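Local coordinates for protein chorismate synthase (Aquifex aeolicus, PDB 1Q1L) that probably converts 5-enolpyruvylshikimate-3-phosphate into chorismate with loss of phosphate, using reduced FMN, as the last step of the shared route to the aromatic amino acids, at residues I25-P30 with G77-L82; K173-L178 with E211-Y216; V285-G290 with N302-T307. One frame throughout, in Å; residues are numbered along the deposited sequence.

Contact 1 (I25-P30 with G77-L82); sequences ILEGIP and GSPIAL
Ile25 spreads its two branches over different neighbours on the other strand: chi1 of -65° sets CG1 anti to the carbonyl carbon, where it meets Ala81 CB at 4.1 Å, and leaves CG2 anti to the backbone N, where it lies 4.0 Å from Pro79 CB. In Glu27, chi1 of -175° sets CG anti to the backbone N, and the extended chain beyond it lies beside the Pro79 ring, pointing the same way. Its OE2 is 3.6 Å from Pro79 CG, while OE1 forms a salt bridge with Arg10. The backbones form an antiparallel ladder in which Leu26 and Ile80 are the hydrogen-bonded pair; Leu26 N donates to Ile80 O over 2.8 Å, and Ile80 N returns a bond to Leu26 O at 2.8 Å. Strands 21-27 and 80-85 are the two inner strands of a four-stranded antiparallel sheet, flanked by 10-14 and 64-68, within the beta-alpha-beta sandwich of chorismate synthase. On the face carrying Leu26 and Ile80, helix 142-157 packs against Leu26 through Val151. The face carrying Ile25 and Ala81 meets a second subunit, with Ile25 against Ile25 and Ala81 against Ala14 of that subunit. Past the ladder the chains diverge. Ile29 CB still approaches Ile80 CD1 at 4.3 Å, but a water molecule lies between the backbones here, 3.0 Å from Ile29 O and 2.7 Å from Gly77 O. The backbone angles of Gly77 leave no room for a side chain beside the oxygen of the residue before.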
loop_
_atom_site.group_PDB
_atom_site.type_symbol
_atom_site.label_atom_id
_atom_site.label_comp_id
_atom_site.label_asym_id
_atom_site.label_seq_id
_atom_site.Cartn_x
_atom_site.Cartn_y
_atom_site.Cartn_z
ATOM N N ILE A 25 14.313 -5.933 -7.283
ATOM C CA ILE A 25 14.110 -6.761 -6.109
ATOM C C ILE A 25 12.644 -7.154 -6.139
ATOM O O ILE A 25 11.761 -6.294 -6.185
ATOM C CB ILE A 25 14.410 -6.013 -4.783
ATOM C CG1 ILE A 25 15.900 -5.652 -4.707
ATOM C CG2 ILE A 25 14.036 -6.904 -3.604
ATOM C CD1 ILE A 25 16.318 -4.915 -3.438
ATOM N N LEU A 26 12.404 -8.459 -6.132
ATOM C CA LEU A 26 11.068 -9.036 -6.162
ATOM C C LEU A 26 10.846 -9.803 -4.870
ATOM O O LEU A 26 11.660 -10.643 -4.501
ATOM C CB LEU A 26 10.936 -10.010 -7.341
ATOM C CG LEU A 26 9.677 -10.885 -7.329
ATOM C CD1 LEU A 26 8.444 -9.997 -7.377
ATOM C CD2 LEU A 26 9.691 -11.842 -8.507
ATOM N N GLU A 27 9.736 -9.530 -4.196
ATOM C CA GLU A 27 9.437 -10.208 -2.946
ATOM C C GLU A 27 8.053 -10.841 -2.960
ATOM O O GLU A 27 7.098 -10.248 -3.456
ATOM C CB GLU A 27 9.519 -9.216 -1.784
ATOM C CG GLU A 27 9.334 -9.859 -0.425
ATOM C CD GLU A 27 9.287 -8.843 0.701
ATOM O OE1 GLU A 27 8.231 -8.204 0.881
ATOM O OE2 GLU A 27 10.310 -8.679 1.401
ATOM N N GLY A 28 7.941 -12.041 -2.406
ATOM C CA GLY A 28 6.647 -12.696 -2.351
ATOM C C GLY A 28 6.537 -14.028 -3.062
ATOM O O GLY A 28 5.569 -14.760 -2.834
ATOM N N ILE A 29 7.493 -14.351 -3.934
ATOM C CA ILE A 29 7.440 -15.645 -4.622
ATOM C C ILE A 29 7.703 -16.716 -3.570
ATOM O O ILE A 29 8.665 -16.623 -2.819
ATOM C CB ILE A 29 8.498 -15.753 -5.735
ATOM C CG1 ILE A 29 8.253 -14.668 -6.791
ATOM C CG2 ILE A 29 8.410 -17.126 -6.397
ATOM C CD1 ILE A 29 7.013 -14.895 -7.634
ATOM N N PRO A 30 6.844 -17.742 -3.494
ATOM C CA PRO A 30 7.042 -18.797 -2.492
ATOM C C PRO A 30 8.387 -19.498 -2.577
ATOM O O PRO A 30 9.064 -19.462 -3.610
ATOM C CB PRO A 30 5.884 -19.752 -2.756
ATOM C CG PRO A 30 4.820 -18.842 -3.329
ATOM C CD PRO A 30 5.617 -17.984 -4.273
ATOM N N GLY A 77 12.609 -18.049 -0.444
ATOM C CA GLY A 77 11.399 -17.432 0.065
ATOM C C GLY A 77 11.736 -16.000 0.446
ATOM O O GLY A 77 10.854 -15.183 0.717
ATOM N N SER A 78 13.030 -15.697 0.476
ATOM C CA SER A 78 13.496 -14.356 0.807
ATOM C C SER A 78 13.443 -13.518 -0.473
ATOM O O SER A 78 13.227 -14.053 -1.558
ATOM C CB SER A 78 14.923 -14.417 1.352
ATOM O OG SER A 78 15.775 -15.082 0.440
ATOM N N PRO A 79 13.635 -12.192 -0.363
ATOM C CA PRO A 79 13.585 -11.360 -1.571
ATOM C C PRO A 79 14.590 -11.796 -2.633
ATOM O O PRO A 79 15.716 -12.202 -2.315
ATOM C CB PRO A 79 13.892 -9.955 -1.044
ATOM C CG PRO A 79 13.490 -10.017 0.398
ATOM C CD PRO A 79 13.975 -11.381 0.816
ATOM N N ILE A 80 14.175 -11.699 -3.893
ATOM C CA ILE A 80 15.025 -12.061 -5.015
ATOM C C ILE A 80 15.545 -10.780 -5.660
ATOM O O ILE A 80 14.765 -9.965 -6.157
ATOM C CB ILE A 80 14.236 -12.862 -6.068
ATOM C CG1 ILE A 80 13.636 -14.113 -5.422
ATOM C CG2 ILE A 80 15.149 -13.225 -7.238
ATOM C CD1 ILE A 80 12.703 -14.891 -6.323
ATOM N N ALA A 81 16.863 -10.604 -5.643
ATOM C CA ALA A 81 17.487 -9.422 -6.219
ATOM C C ALA A 81 18.216 -9.802 -7.498
ATOM O O ALA A 81 18.932 -10.802 -7.546
ATOM C CB ALA A 81 18.465 -8.794 -5.214
ATOM N N LEU A 82 18.031 -8.988 -8.532
ATOM C CA LEU A 82 18.649 -9.237 -9.825
ATOM C C LEU A 82 19.394 -8.000 -10.286
ATOM O O LEU A 82 19.004 -6.874 -9.965
ATOM C CB LEU A 82 17.572 -9.566 -10.865
ATOM C CG LEU A 82 16.491 -10.596 -10.525
ATOM C CD1 LEU A 82 15.399 -10.544 -11.587
ATOM C CD2 LEU A 82 17.092 -11.992 -10.434
HETATM O O HOH W 1 10.860 -15.447 -3.011
HETATM O O HOH W 2 8.313 -15.246 -0.130
#

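Contact 2 (K173-L178 with E211-Y216)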
loop_
_atom_site.group_PDB
_atom_site.type_symbol
_atom_site.label_atom_id
_atom_site.label_comp_id
_atom_site.label_asym_id
_atom_site.label_seq_id
_atom_site.Cartn_x
_atom_site.Cartn_y
_atom_site.Cartn_z
ATOM N N LYS A 173 -0.082 -1.718 -41.870
ATOM C CA LYS A 173 -0.167 -3.113 -42.287
ATOM C C LYS A 173 -0.555 -4.048 -41.145
ATOM O O LYS A 173 0.155 -4.154 -40.144
ATOM C CB LYS A 173 1.163 -3.566 -42.894
ATOM C CG LYS A 173 1.100 -4.960 -43.492
ATOM C CD LYS A 173 2.364 -5.306 -44.259
ATOM C CE LYS A 173 2.234 -6.673 -44.909
ATOM N NZ LYS A 173 1.007 -6.750 -45.754
ATOM N N GLU A 174 -1.679 -4.737 -41.312
ATOM C CA GLU A 174 -2.177 -5.650 -40.293
ATOM C C GLU A 174 -2.136 -7.114 -40.726
ATOM O O GLU A 174 -2.073 -7.421 -41.920
ATOM C CB GLU A 174 -3.618 -5.288 -39.933
ATOM C CG GLU A 174 -3.898 -3.798 -39.881
ATOM C CD GLU A 174 -5.250 -3.485 -39.264
ATOM O OE1 GLU A 174 -5.388 -3.653 -38.036
ATOM O OE2 GLU A 174 -6.173 -3.078 -40.001
ATOM N N VAL A 175 -2.162 -8.016 -39.749
ATOM C CA VAL A 175 -2.179 -9.441 -40.048
ATOM C C VAL A 175 -3.653 -9.748 -40.290
ATOM O O VAL A 175 -4.425 -9.951 -39.354
ATOM C CB VAL A 175 -1.652 -10.288 -38.868
ATOM C CG1 VAL A 175 -1.830 -11.767 -39.174
ATOM C CG2 VAL A 175 -0.176 -9.982 -38.622
ATOM N N GLU A 176 -4.033 -9.768 -41.562
ATOM C CA GLU A 176 -5.415 -10.000 -41.962
ATOM C C GLU A 176 -6.028 -11.312 -41.497
ATOM O O GLU A 176 -7.226 -11.376 -41.237
ATOM C CB GLU A 176 -5.525 -9.877 -43.482
ATOM C CG GLU A 176 -5.008 -8.544 -44.012
ATOM C CD GLU A 176 -5.771 -7.349 -43.457
ATOM O OE1 GLU A 176 -5.379 -6.202 -43.762
ATOM O OE2 GLU A 176 -6.764 -7.547 -42.724
ATOM N N GLU A 177 -5.216 -12.357 -41.388
ATOM C CA GLU A 177 -5.722 -13.647 -40.942
ATOM C C GLU A 177 -6.306 -13.593 -39.533
ATOM O O GLU A 177 -7.081 -14.467 -39.151
ATOM C CB GLU A 177 -4.614 -14.706 -40.970
ATOM C CG GLU A 177 -4.071 -15.010 -42.354
ATOM C CD GLU A 177 -2.924 -14.108 -42.746
ATOM O OE1 GLU A 177 -2.943 -12.915 -42.379
ATOM O OE2 GLU A 177 -2.003 -14.595 -43.435
ATOM N N LEU A 178 -5.949 -12.567 -38.767
ATOM C CA LEU A 178 -6.425 -12.464 -37.386
ATOM C C LEU A 178 -7.548 -11.466 -37.131
ATOM O O LEU A 178 -7.827 -11.136 -35.978
ATOM C CB LEU A 178 -5.247 -12.140 -36.462
ATOM C CG LEU A 178 -4.043 -13.076 -36.602
ATOM C CD1 LEU A 178 -2.916 -12.624 -35.676
ATOM C CD2 LEU A 178 -4.469 -14.495 -36.279
ATOM N N GLU A 211 9.006 -11.261 -44.837
ATOM C CA GLU A 211 9.575 -10.535 -45.969
ATOM C C GLU A 211 8.627 -9.434 -46.425
ATOM O O GLU A 211 9.050 -8.310 -46.698
ATOM C CB GLU A 211 9.850 -11.497 -47.123
ATOM C CG GLU A 211 10.722 -12.676 -46.732
ATOM C CD GLU A 211 12.000 -12.246 -46.041
ATOM O OE1 GLU A 211 12.764 -11.458 -46.643
ATOM O OE2 GLU A 211 12.236 -12.693 -44.897
ATOM N N GLU A 212 7.343 -9.768 -46.501
ATOM C CA GLU A 212 6.327 -8.811 -46.914
ATOM C C GLU A 212 6.315 -7.615 -45.968
ATOM O O GLU A 212 6.307 -6.464 -46.408
ATOM C CB GLU A 212 4.954 -9.480 -46.922
ATOM C CG GLU A 212 3.820 -8.560 -47.341
ATOM C CD GLU A 212 2.478 -9.258 -47.327
ATOM O OE1 GLU A 212 1.463 -8.609 -47.659
ATOM O OE2 GLU A 212 2.437 -10.458 -46.985
ATOM N N PHE A 213 6.311 -7.889 -44.665
ATOM C CA PHE A 213 6.310 -6.821 -43.671
ATOM C C PHE A 213 7.619 -6.043 -43.689
ATOM O O PHE A 213 7.617 -4.816 -43.592
ATOM C CB PHE A 213 6.067 -7.381 -42.265
ATOM C CG PHE A 213 4.614 -7.489 -41.899
ATOM C CD1 PHE A 213 3.834 -8.532 -42.383
ATOM C CD2 PHE A 213 4.017 -6.521 -41.097
ATOM C CE1 PHE A 213 2.478 -8.610 -42.073
ATOM C CE2 PHE A 213 2.666 -6.588 -40.783
ATOM C CZ PHE A 213 1.893 -7.635 -41.271
ATOM N N LYS A 214 8.732 -6.757 -43.814
ATOM C CA LYS A 214 10.043 -6.121 -43.848
ATOM C C LYS A 214 10.113 -5.111 -44.989
ATOM O O LYS A 214 10.836 -4.122 -44.910
ATOM C CB LYS A 214 11.142 -7.171 -44.017
ATOM C CG LYS A 214 11.072 -8.308 -43.012
ATOM C CD LYS A 214 12.419 -8.570 -42.358
ATOM C CE LYS A 214 13.478 -8.982 -43.369
ATOM N NZ LYS A 214 14.809 -9.195 -42.726
ATOM N N THR A 215 9.355 -5.367 -46.050
ATOM C CA THR A 215 9.331 -4.473 -47.199
ATOM C C THR A 215 8.599 -3.184 -46.841
ATOM O O THR A 215 9.143 -2.089 -46.991
ATOM C CB THR A 215 8.628 -5.135 -48.403
ATOM O OG1 THR A 215 9.402 -6.257 -48.846
ATOM C CG2 THR A 215 8.473 -4.141 -49.548
ATOM N N TYR A 216 7.363 -3.321 -46.372
ATOM C CA TYR A 216 6.563 -2.166 -45.980
ATOM C C TYR A 216 7.357 -1.280 -45.030
ATOM O O TYR A 216 7.401 -0.060 -45.188
ATOM C CB TYR A 216 5.282 -2.624 -45.284
ATOM C CG TYR A 216 4.523 -1.506 -44.605
ATOM C CD1 TYR A 216 3.791 -0.579 -45.346
ATOM C CD2 TYR A 216 4.537 -1.374 -43.215
ATOM C CE1 TYR A 216 3.088 0.452 -44.722
ATOM C CE2 TYR A 216 3.839 -0.348 -42.580
ATOM C CZ TYR A 216 3.115 0.558 -43.337
ATOM O OH TYR A 216 2.406 1.559 -42.713
#
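Lys173 stretches across the ring of Phe213 to reach Glu212, both on helix 210-221. It starts on the short strand 173-174, at the border of the five-stranded antiparallel sheet within this chain, and its CB lies over one face of the Tyr216 ring, 4.2 Å from the centroid, in a CH-pi contact. The hydroxyl of that tyrosine is hydrogen-bonded to Gln172 N. Further out, CG approaches CE2 of Phe213 at 3.5 Å, and CE stands over the ring face, 3.6 Å from its centroid and displaced toward the rim. Only at chi4 (54°) does the otherwise extended chain bend, carrying NZ to 2.7 Å from Glu212 OE1. The ammonium meets this oxygen from above the carboxylate plane, 62° out of it, and the two side chains cross at about a right angle. From the next residue, Glu174 O approaches CZ of Phe213 at 4.0 Å. Val175 then brings CG2 to 4.1 Å from the same CZ, its side chain roughly perpendicular to that of Phe213, which also touches Leu202. Lys173 carries most of the contact between the end strand and the helix, with apolar carbons along its length and a charge at its tip. NZ also makes an off-centre cation-pi contact with the Phe213 ring; the nearby carboxylate and pi electrons would both be expected to favour the protonated amine.

Contact 3 (V285-G290 with N302-T307); sequences VHDEIG and NNLGGT
Asp287 points its carboxylate at the type I beta turn Asn302-Gly305, and each oxygen takes one backbone N-H. Segment 285-290 runs into the first strand of the antiparallel hairpin 289-292/296-299, and 302-307 follows its second strand, so the contact joins the two segments at the hairpin's base. OD1 accepts from Asn303 N at 2.8 Å, met on its syn side, whereas OD2 uses its syn lone pair for Leu304 N at 3.1 Å. Ser301 OG supplies a further bond to OD1. The side chains of Asp287 and Leu304 run antiparallel alongside one another, placing Leu304 CG only 3.0 Å from Asp287 OD2. An alanine at Asp287 would probably leave the N-H groups of Asn303 and Leu304 without their carboxylate partners and free the turn to shift against the hairpin base. Within the turn segment, Asn302 OD1 receives Gly306 N at 2.9 Å. Leu304 O accepts a hydrogen bond from Lys267 NZ of a fourth subunit. Asn303 points its side chain toward 285-290: with CG beside its own backbone N (chi1 -61°), its ND2 donates to Val285 O at 2.9 Å, lying 36° out of that carbonyl plane.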
loop_
_atom_site.group_PDB
_atom_site.type_symbol
_atom_site.label_atom_id
_atom_site.label_comp_id
_atom_site.label_asym_id
_atom_site.label_seq_id
_atom_site.Cartn_x
_atom_site.Cartn_y
_atom_site.Cartn_z
ATOM N N VAL A 285 -22.037 -10.364 -28.526
ATOM C CA VAL A 285 -20.868 -10.188 -27.676
ATOM C C VAL A 285 -20.892 -11.260 -26.595
ATOM O O VAL A 285 -19.876 -11.889 -26.308
ATOM C CB VAL A 285 -20.858 -8.798 -27.001
ATOM C CG1 VAL A 285 -19.711 -8.712 -25.999
ATOM C CG2 VAL A 285 -20.706 -7.708 -28.055
ATOM N N HIS A 286 -22.071 -11.462 -26.014
ATOM C CA HIS A 286 -22.287 -12.438 -24.952
ATOM C C HIS A 286 -21.630 -13.787 -25.207
ATOM O O HIS A 286 -21.820 -14.390 -26.261
ATOM C CB HIS A 286 -23.789 -12.650 -24.740
ATOM C CG HIS A 286 -24.114 -13.717 -23.742
ATOM N ND1 HIS A 286 -23.800 -13.605 -22.403
ATOM C CD2 HIS A 286 -24.712 -14.923 -23.889
ATOM C CE1 HIS A 286 -24.188 -14.699 -21.770
ATOM N NE2 HIS A 286 -24.744 -15.514 -22.648
ATOM N N ASP A 287 -20.854 -14.256 -24.236
ATOM C CA ASP A 287 -20.200 -15.550 -24.362
ATOM C C ASP A 287 -21.113 -16.583 -23.704
ATOM O O ASP A 287 -21.257 -16.609 -22.483
ATOM C CB ASP A 287 -18.828 -15.539 -23.678
ATOM C CG ASP A 287 -17.868 -14.540 -24.305
ATOM O OD1 ASP A 287 -17.705 -14.562 -25.548
ATOM O OD2 ASP A 287 -17.269 -13.740 -23.549
ATOM N N GLU A 288 -21.734 -17.422 -24.527
ATOM C CA GLU A 288 -22.652 -18.448 -24.043
ATOM C C GLU A 288 -22.035 -19.379 -23.000
ATOM O O GLU A 288 -20.941 -19.914 -23.190
ATOM C CB GLU A 288 -23.181 -19.278 -25.219
ATOM C CG GLU A 288 -24.164 -20.372 -24.807
ATOM C CD GLU A 288 -24.702 -21.168 -25.984
ATOM O OE1 GLU A 288 -25.524 -22.081 -25.754
ATOM O OE2 GLU A 288 -24.308 -20.887 -27.137
ATOM N N ILE A 289 -22.756 -19.573 -21.902
ATOM C CA ILE A 289 -22.293 -20.441 -20.829
ATOM C C ILE A 289 -22.596 -21.909 -21.100
ATOM O O ILE A 289 -23.725 -22.277 -21.443
ATOM C CB ILE A 289 -22.933 -20.056 -19.481
ATOM C CG1 ILE A 289 -22.515 -18.632 -19.102
ATOM C CG2 ILE A 289 -22.505 -21.051 -18.401
ATOM C CD1 ILE A 289 -23.047 -18.164 -17.767
ATOM N N GLY A 290 -21.569 -22.735 -20.946
ATOM C CA GLY A 290 -21.703 -24.162 -21.144
ATOM C C GLY A 290 -21.314 -24.866 -19.858
ATOM O O GLY A 290 -20.839 -24.229 -18.920
ATOM N N ASN A 302 -15.163 -16.232 -26.509
ATOM C CA ASN A 302 -14.422 -15.447 -25.530
ATOM C C ASN A 302 -14.215 -13.990 -25.927
ATOM O O ASN A 302 -13.086 -13.498 -25.968
ATOM C CB ASN A 302 -13.073 -16.128 -25.257
ATOM C CG ASN A 302 -12.376 -15.583 -24.023
ATOM O OD1 ASN A 302 -13.020 -15.124 -23.081
ATOM N ND2 ASN A 302 -11.051 -15.654 -24.017
ATOM N N ASN A 303 -15.317 -13.304 -26.210
ATOM C CA ASN A 303 -15.267 -11.902 -26.589
ATOM C C ASN A 303 -14.941 -11.039 -25.382
ATOM O O ASN A 303 -14.528 -9.891 -25.532
ATOM C CB ASN A 303 -16.606 -11.462 -27.179
ATOM C CG ASN A 303 -16.965 -12.237 -28.420
ATOM O OD1 ASN A 303 -16.197 -12.278 -29.379
ATOM N ND2 ASN A 303 -18.137 -12.861 -28.409
ATOM N N LEU A 304 -15.123 -11.601 -24.189
ATOM C CA LEU A 304 -14.843 -10.882 -22.946
ATOM C C LEU A 304 -13.364 -10.910 -22.570
ATOM O O LEU A 304 -12.936 -10.201 -21.661
ATOM C CB LEU A 304 -15.663 -11.475 -21.801
ATOM C CG LEU A 304 -17.176 -11.290 -21.884
ATOM C CD1 LEU A 304 -17.844 -12.018 -20.735
ATOM C CD2 LEU A 304 -17.502 -9.812 -21.846
ATOM N N GLY A 305 -12.590 -11.742 -23.253
ATOM C CA GLY A 305 -11.170 -11.820 -22.965
ATOM C C GLY A 305 -10.830 -12.473 -21.635
ATOM O O GLY A 305 -9.857 -12.092 -20.991
ATOM N N GLY A 306 -11.641 -13.441 -21.219
ATOM C CA GLY A 306 -11.382 -14.155 -19.981
ATOM C C GLY A 306 -11.762 -13.523 -18.655
ATOM O O GLY A 306 -11.440 -14.085 -17.605
ATOM N N THR A 307 -12.431 -12.370 -18.676
ATOM C CA THR A 307 -12.840 -11.723 -17.433
ATOM C C THR A 307 -14.301 -11.278 -17.503
ATOM O O THR A 307 -14.776 -10.825 -18.545
ATOM C CB THR A 307 -11.959 -10.481 -17.105
ATOM O OG1 THR A 307 -12.534 -9.310 -17.696
ATOM C CG2 THR A 307 -10.536 -10.665 -17.649
#

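Contacts 1 and 2 lie on opposite sides of the chain's centre, their own centres about 41 Å apart. Contact 3 is about 35 Å from contact 1 and 29 Å from contact 2, centre to centre, and its nearest atoms come within about 11 Å of those of contact 2. The side chain of Ile25 is about 11 Å from that of Arg136, and that of Tyr216 about 9 Å from that of Pro325, predicted FMN-binding residues they do not touch. Ser78 packs on Arg136 of the second subunit. Away from such sites in its own chain, contact 3 packs Val285 and Leu304 on Pro325 and Lys324 of a fourth subunit. Contacts 1 and 3 both contribute to subunit interfaces.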